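Local coordinates for E3 SUMO-protein ligase SIZ2 (Saccharomyces cerevisiae, PDB 6U75) that probably acts as a SUMO E3 ligase of the PIAS family, promoting attachment of SUMO to target proteins and binding double-stranded DNA, at residues 44-47 with 48-52. Residues are numbered along the deposited sequence; the frame is centred on the assembly and turned at random.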
loop_
_atom_site.group_PDB
_atom_site.type_symbol
_atom_site.label_atom_id
_atom_site.label_comp_id
_atom_site.label_asym_id
_atom_site.label_seq_id
_atom_site.Cartn_x
_atom_site.Cartn_y
_atom_site.Cartn_z
ATOM N N LEU A 44 -15.980 -10.327 -13.944
ATOM C CA LEU A 44 -16.124 -9.834 -12.577
ATOM C C LEU A 44 -16.896 -10.824 -11.716
ATOM O O LEU A 44 -16.563 -11.033 -10.545
ATOM C CB LEU A 44 -16.827 -8.476 -12.576
ATOM C CG LEU A 44 -15.967 -7.257 -12.903
ATOM C CD1 LEU A 44 -16.855 -6.059 -13.179
ATOM C CD2 LEU A 44 -15.010 -6.960 -11.760
ATOM N N LYS A 45 -17.938 -11.436 -12.279
ATOM C CA LYS A 45 -18.723 -12.410 -11.530
ATOM C C LYS A 45 -18.002 -13.744 -11.373
ATOM O O LYS A 45 -18.372 -14.536 -10.500
ATOM C CB LYS A 45 -20.075 -12.617 -12.213
ATOM C CG LYS A 45 -21.038 -11.457 -12.002
ATOM C CD LYS A 45 -21.927 -11.214 -13.212
ATOM C CE LYS A 45 -22.864 -10.035 -12.979
ATOM N NZ LYS A 45 -22.136 -8.795 -12.573
ATOM N N SER A 46 -16.975 -14.005 -12.185
ATOM C CA SER A 46 -16.291 -15.292 -12.142
ATOM C C SER A 46 -15.383 -15.430 -10.929
ATOM O O SER A 46 -15.011 -16.555 -10.578
ATOM C CB SER A 46 -15.466 -15.492 -13.414
ATOM O OG SER A 46 -14.270 -14.731 -13.373
ATOM N N ASN A 47 -15.013 -14.325 -10.287
ATOM C CA ASN A 47 -14.096 -14.372 -9.157
ATOM C C ASN A 47 -14.445 -13.251 -8.191
ATOM O O ASN A 47 -14.533 -12.086 -8.591
ATOM C CB ASN A 47 -12.641 -14.249 -9.626
ATOM C CG ASN A 47 -11.646 -14.623 -8.546
ATOM O OD1 ASN A 47 -11.881 -14.389 -7.360
ATOM N ND2 ASN A 47 -10.528 -15.210 -8.952
ATOM N N LYS A 48 -14.636 -13.610 -6.921
ATOM C CA LYS A 48 -15.059 -12.642 -5.917
ATOM C C LYS A 48 -14.012 -11.567 -5.668
ATOM O O LYS A 48 -14.353 -10.494 -5.157
ATOM C CB LYS A 48 -15.377 -13.360 -4.602
ATOM C CG LYS A 48 -16.352 -14.527 -4.740
ATOM C CD LYS A 48 -15.952 -15.713 -3.864
ATOM C CE LYS A 48 -14.673 -16.390 -4.354
ATOM N NZ LYS A 48 -14.775 -16.880 -5.759
ATOM N N SER A 49 -12.752 -11.826 -6.011
ATOM C CA SER A 49 -11.667 -10.888 -5.763
ATOM C C SER A 49 -11.437 -9.923 -6.918
ATOM O O SER A 49 -10.492 -9.130 -6.859
ATOM C CB SER A 49 -10.370 -11.650 -5.474
ATOM O OG SER A 49 -10.475 -12.398 -4.276
ATOM N N TYR A 50 -12.265 -9.968 -7.959
ATOM C CA TYR A 50 -12.111 -9.077 -9.101
ATOM C C TYR A 50 -12.974 -7.837 -8.911
ATOM O O TYR A 50 -14.176 -7.940 -8.651
ATOM C CB TYR A 50 -12.487 -9.785 -10.405
ATOM C CG TYR A 50 -11.504 -10.849 -10.858
ATOM C CD1 TYR A 50 -10.355 -11.129 -10.126
ATOM C CD2 TYR A 50 -11.725 -11.567 -12.025
ATOM C CE1 TYR A 50 -9.460 -12.098 -10.543
ATOM C CE2 TYR A 50 -10.836 -12.535 -12.449
ATOM C CZ TYR A 50 -9.705 -12.796 -11.705
ATOM O OH TYR A 50 -8.816 -13.760 -12.123
ATOM N N LYS A 51 -12.351 -6.668 -9.049
ATOM C CA LYS A 51 -13.030 -5.389 -8.921
ATOM C C LYS A 51 -12.629 -4.491 -10.084
ATOM O O LYS A 51 -11.592 -4.688 -10.720
ATOM C CB LYS A 51 -12.690 -4.693 -7.593
ATOM C CG LYS A 51 -12.978 -5.517 -6.343
ATOM C CD LYS A 51 -14.446 -5.899 -6.234
ATOM C CE LYS A 51 -14.832 -6.229 -4.801
ATOM N NZ LYS A 51 -15.184 -5.005 -4.031
ATOM N N LEU A 52 -13.465 -3.492 -10.358
ATOM C CA LEU A 52 -13.177 -2.487 -11.377
ATOM C C LEU A 52 -12.638 -1.247 -10.675
ATOM O O LEU A 52 -13.373 -0.563 -9.956
ATOM C CB LEU A 52 -14.422 -2.157 -12.197
ATOM C CG LEU A 52 -14.216 -1.072 -13.257
ATOM C CD1 LEU A 52 -13.154 -1.496 -14.259
ATOM C CD2 LEU A 52 -15.521 -0.745 -13.966
#
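With CG of Asn47 anti to the backbone N (chi1 -166°) and CG of Tyr50 instead anti to its carbonyl carbon (chi1 -71°), the amide of the first residue and the ring of the second are brought into a stack, their planes 28° apart. The position of CB supports a CH-pi contact: CB of Asn47 lies 3.6 Å from the centroid of the Tyr50 ring, almost exactly on the ring normal. The amide extends from there toward one side of the ring, where ND2 of Asn47 comes 3.7 Å from CE1 of Tyr50. Both oxygens of Asn47 are also engaged by the backbone that follows. Asn47 OD1 accepts a nearly straight hydrogen bond from Ser49 N at 3.0 Å, the side chain-to-backbone link of an Asx turn, although the donor stands above the amide plane. Asn47 O accepts a hydrogen bond from Tyr50 N at 3.2 Å, closing the type I beta turn from Asn47 to Tyr50. Within the PINIT domain, this turn joins the end of helix 38-46 to the start of strand 50-58, which pairs antiparallel with strand 130-139; Ser49 and Lys51 form backbone hydrogen bonds with Val139 and Val137. Replacing Tyr50 with an alanine removes the ring over Asn47 CB and would probably leave that flank of the amide without its stacking partner, its orientation then resting on the Ser49 bond alone among the contacts just described. Three residues before Asn47, in the last turn of the helix, Leu44 reaches the strand through a single methyl: CD2 of Leu44 lies 3.4 Å from Tyr50 O and 3.8 Å from CA of Lys51. CD2 of Leu44 also makes apolar contact with CB of Tyr50, at 4.0 Å, and the Leu44 side chain touches Ile136 on strand 130-139.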